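Local coordinates for VP4 protein (Tellina virus 1, PDB 3P06), which probably acts as the serine protease that cuts the birnavirus polyprotein into its final products, here crystallised as an intramolecular acyl-enzyme, at residues Phe27-Ile38 with Ala75-Ala84. Numbering follows the deposited sequence.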
loop_
_atom_site.group_PDB
_atom_site.type_symbol
_atom_site.label_atom_id
_atom_site.label_comp_id
_atom_site.label_asym_id
_atom_site.label_seq_id
_atom_site.Cartn_x
_atom_site.Cartn_y
_atom_site.Cartn_z
ATOM N N PHE A 27 -1.389 -2.863 3.750
ATOM C CA PHE A 27 -2.339 -3.007 2.662
ATOM C C PHE A 27 -1.437 -3.315 1.495
ATOM O O PHE A 27 -0.206 -3.160 1.597
ATOM C CB PHE A 27 -3.128 -1.685 2.367
ATOM C CG PHE A 27 -4.375 -1.482 3.219
ATOM C CD1 PHE A 27 -4.316 -1.509 4.583
ATOM C CD2 PHE A 27 -5.638 -1.303 2.603
ATOM C CE1 PHE A 27 -5.472 -1.338 5.394
ATOM C CE2 PHE A 27 -6.828 -1.129 3.394
ATOM C CZ PHE A 27 -6.746 -1.107 4.776
HETATM N N MSE A 28 -2.028 -3.748 0.407
HETATM C CA MSE A 28 -1.299 -3.846 -0.848
HETATM C C MSE A 28 -2.076 -3.044 -1.871
HETATM O O MSE A 28 -3.321 -3.083 -1.895
HETATM C CB MSE A 28 -1.246 -5.324 -1.303
HETATM C CG MSE A 28 -0.480 -5.372 -2.621
HETATM SE SE MSE A 28 -0.203 -7.176 -3.397
HETATM C CE MSE A 28 1.181 -7.649 -2.145
ATOM N N ALA A 29 -1.369 -2.267 -2.677
ATOM C CA ALA A 29 -1.996 -1.638 -3.853
ATOM C C ALA A 29 -1.918 -2.762 -4.942
ATOM O O ALA A 29 -0.834 -3.017 -5.486
ATOM C CB ALA A 29 -1.155 -0.420 -4.337
ATOM N N VAL A 30 -3.042 -3.410 -5.236
ATOM C CA VAL A 30 -2.995 -4.597 -6.077
ATOM C C VAL A 30 -3.367 -4.169 -7.494
ATOM O O VAL A 30 -4.266 -3.325 -7.715
ATOM C CB VAL A 30 -4.033 -5.649 -5.632
ATOM C CG1 VAL A 30 -3.938 -6.991 -6.560
ATOM C CG2 VAL A 30 -3.909 -5.945 -4.147
ATOM N N LYS A 31 -2.734 -4.777 -8.477
ATOM C CA LYS A 31 -3.090 -4.470 -9.853
ATOM C C LYS A 31 -4.406 -5.131 -10.214
ATOM O O LYS A 31 -4.584 -6.318 -9.962
ATOM C CB LYS A 31 -2.025 -4.978 -10.799
ATOM C CG LYS A 31 -0.684 -4.257 -10.618
ATOM C CD LYS A 31 0.335 -4.974 -11.556
ATOM C CE LYS A 31 0.014 -4.595 -12.991
ATOM N NZ LYS A 31 0.958 -3.480 -13.394
ATOM N N GLY A 32 -5.298 -4.362 -10.845
ATOM C CA GLY A 32 -6.602 -4.877 -11.252
ATOM C C GLY A 32 -7.738 -4.399 -10.329
ATOM O O GLY A 32 -7.524 -3.763 -9.272
ATOM N N ASP A 33 -8.947 -4.706 -10.782
ATOM C CA ASP A 33 -10.136 -4.387 -10.107
ATOM C C ASP A 33 -10.501 -5.602 -9.207
ATOM O O ASP A 33 -11.076 -6.603 -9.682
ATOM C CB ASP A 33 -11.269 -4.019 -11.126
ATOM C CG ASP A 33 -12.707 -3.998 -10.463
ATOM O OD1 ASP A 33 -13.734 -3.877 -11.220
ATOM O OD2 ASP A 33 -12.836 -4.038 -9.198
ATOM N N LEU A 34 -10.231 -5.462 -7.915
ATOM C CA LEU A 34 -10.565 -6.502 -6.928
ATOM C C LEU A 34 -11.618 -5.974 -5.949
ATOM O O LEU A 34 -11.716 -6.481 -4.826
ATOM C CB LEU A 34 -9.288 -6.979 -6.195
ATOM C CG LEU A 34 -8.362 -7.973 -7.011
ATOM C CD1 LEU A 34 -7.517 -7.293 -8.132
ATOM C CD2 LEU A 34 -7.393 -8.673 -6.050
ATOM N N SER A 35 -12.484 -5.026 -6.413
ATOM C CA SER A 35 -13.443 -4.349 -5.501
ATOM C C SER A 35 -14.458 -5.329 -4.901
ATOM O O SER A 35 -15.082 -5.034 -3.893
ATOM C CB SER A 35 -14.221 -3.297 -6.244
ATOM O OG SER A 35 -14.872 -3.911 -7.385
ATOM N N GLU A 36 -14.605 -6.521 -5.495
ATOM C CA GLU A 36 -15.511 -7.494 -4.926
ATOM C C GLU A 36 -14.940 -8.079 -3.606
ATOM O O GLU A 36 -15.647 -8.730 -2.865
ATOM C CB GLU A 36 -15.823 -8.590 -5.958
ATOM C CG GLU A 36 -14.613 -9.566 -6.185
ATOM C CD GLU A 36 -13.544 -9.060 -7.274
ATOM O OE1 GLU A 36 -13.634 -7.873 -7.806
ATOM O OE2 GLU A 36 -12.608 -9.900 -7.580
ATOM N N HIS A 37 -13.665 -7.848 -3.308
ATOM C CA HIS A 37 -13.087 -8.317 -2.051
ATOM C C HIS A 37 -13.064 -7.248 -0.945
ATOM O O HIS A 37 -12.658 -7.513 0.205
ATOM C CB HIS A 37 -11.697 -8.889 -2.316
ATOM C CG HIS A 37 -11.739 -10.049 -3.262
ATOM N ND1 HIS A 37 -12.320 -11.253 -2.919
ATOM C CD2 HIS A 37 -11.398 -10.153 -4.574
ATOM C CE1 HIS A 37 -12.257 -12.087 -3.947
ATOM N NE2 HIS A 37 -11.691 -11.448 -4.963
ATOM N N ILE A 38 -13.574 -6.058 -1.263
ATOM C CA ILE A 38 -13.689 -4.999 -0.241
ATOM C C ILE A 38 -14.820 -5.371 0.709
ATOM O O ILE A 38 -15.952 -5.549 0.293
ATOM C CB ILE A 38 -13.917 -3.622 -0.868
ATOM C CG1 ILE A 38 -12.742 -3.279 -1.787
ATOM C CG2 ILE A 38 -14.231 -2.554 0.255
ATOM C CD1 ILE A 38 -13.073 -2.150 -2.810
ATOM N N ALA A 75 -6.120 -0.273 -13.426
ATOM C CA ALA A 75 -6.958 -0.399 -12.210
ATOM C C ALA A 75 -6.057 -0.795 -11.046
ATOM O O ALA A 75 -5.148 -1.627 -11.235
ATOM C CB ALA A 75 -8.088 -1.418 -12.435
ATOM N N ILE A 76 -6.239 -0.179 -9.871
ATOM C CA ILE A 76 -5.467 -0.545 -8.678
ATOM C C ILE A 76 -6.543 -0.694 -7.607
ATOM O O ILE A 76 -7.462 0.123 -7.545
ATOM C CB ILE A 76 -4.479 0.559 -8.229
ATOM C CG1 ILE A 76 -3.344 0.812 -9.240
ATOM C CG2 ILE A 76 -3.889 0.231 -6.768
ATOM C CD1 ILE A 76 -2.234 -0.282 -9.269
ATOM N N THR A 77 -6.484 -1.758 -6.809
ATOM C CA THR A 77 -7.377 -1.900 -5.665
ATOM C C THR A 77 -6.458 -1.943 -4.467
ATOM O O THR A 77 -5.482 -2.679 -4.524
ATOM C CB THR A 77 -8.154 -3.219 -5.756
ATOM O OG1 THR A 77 -8.903 -3.179 -6.973
ATOM C CG2 THR A 77 -9.167 -3.413 -4.502
ATOM N N VAL A 78 -6.747 -1.137 -3.418
ATOM C CA VAL A 78 -5.939 -1.126 -2.212
ATOM C C VAL A 78 -6.669 -2.005 -1.226
ATOM O O VAL A 78 -7.841 -1.720 -0.892
ATOM C CB VAL A 78 -5.767 0.347 -1.729
ATOM C CG1 VAL A 78 -4.795 0.435 -0.650
ATOM C CG2 VAL A 78 -5.139 1.177 -2.930
ATOM N N LEU A 79 -6.035 -3.101 -0.787
ATOM C CA LEU A 79 -6.750 -4.065 0.078
ATOM C C LEU A 79 -5.894 -4.308 1.287
ATOM O O LEU A 79 -4.686 -4.346 1.180
ATOM C CB LEU A 79 -6.952 -5.419 -0.680
ATOM C CG LEU A 79 -8.003 -5.425 -1.797
ATOM C CD1 LEU A 79 -7.960 -6.772 -2.554
ATOM C CD2 LEU A 79 -9.434 -5.217 -1.227
ATOM N N PRO A 80 -6.510 -4.490 2.437
ATOM C CA PRO A 80 -5.723 -4.957 3.548
ATOM C C PRO A 80 -5.171 -6.389 3.325
ATOM O O PRO A 80 -5.871 -7.221 2.766
ATOM C CB PRO A 80 -6.726 -5.045 4.685
ATOM C CG PRO A 80 -8.073 -5.211 4.052
ATOM C CD PRO A 80 -7.967 -4.477 2.694
ATOM N N VAL A 81 -3.995 -6.707 3.870
ATOM C CA VAL A 81 -3.455 -8.065 3.723
ATOM C C VAL A 81 -2.886 -8.491 5.041
ATOM O O VAL A 81 -2.300 -7.662 5.787
ATOM C CB VAL A 81 -2.382 -8.156 2.611
ATOM C CG1 VAL A 81 -2.959 -7.677 1.261
ATOM C CG2 VAL A 81 -1.139 -7.344 2.940
ATOM N N VAL A 82 -3.074 -9.756 5.391
ATOM C CA VAL A 82 -2.438 -10.231 6.624
ATOM C C VAL A 82 -1.254 -11.123 6.285
ATOM O O VAL A 82 -0.480 -11.509 7.187
ATOM C CB VAL A 82 -3.458 -10.970 7.580
ATOM C CG1 VAL A 82 -4.433 -9.944 8.217
ATOM C CG2 VAL A 82 -4.271 -12.123 6.873
ATOM N N GLN A 83 -1.155 -11.512 4.998
ATOM C CA GLN A 83 -0.044 -12.337 4.507
ATOM C C GLN A 83 0.234 -11.970 3.099
ATOM O O GLN A 83 -0.709 -11.664 2.370
ATOM C CB GLN A 83 -0.297 -13.871 4.512
ATOM C CG GLN A 83 -0.486 -14.417 5.884
ATOM C CD GLN A 83 -0.711 -15.925 5.911
ATOM O OE1 GLN A 83 -0.606 -16.609 4.902
ATOM N NE2 GLN A 83 -0.998 -16.440 7.096
ATOM N N ALA A 84 1.502 -11.992 2.708
ATOM C CA ALA A 84 1.857 -11.781 1.301
ATOM C C ALA A 84 3.020 -12.657 0.878
ATOM O O ALA A 84 3.935 -12.945 1.704
ATOM C CB ALA A 84 2.176 -10.270 1.027
#
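Thr77 OG1 joins strand 75-81 to the turn that leaves strand 27-31, an example of one hydroxyl serving as donor and acceptor at once. It donates to Gly32 O (2.7 Å), in the carbonyl plane and on a lone pair, and accepts from Leu34 N (2.8 Å) along an almost straight line (176°). With chi1 at -60°, OG1 stands beside its own backbone N, and CG2 packs against Leu34. Beyond the hydroxyl, Leu79 spreads its two methyls, CD1 meeting Leu34 CB (3.9 Å) and CD2 meeting Ile38 CG1, both side chains crossing it at about a right angle. At the far end the Phe27 ring lies over Pro80, whose CB sits 4.0 Å from the ring centroid in a CH-pi contact. Antiparallel pairing puts Thr77 and Leu79 on the same face as Val30 and Met28: Met28 and Leu79 exchange backbone hydrogen bonds, as do Val30 and Thr77, and Gly32 N adds one to Ala75 O. The departing loop then makes an Asx turn, in which Asp33 OD2 accepts from both Ser35 N and Ser35 OG. The two strands lie inside a mixed sheet, with strand 9-18 flanking 21-31 and strand 54-58 flanking 75-81, while Ile89 of strand 88-92 packs on Met28, Val30 and Val81.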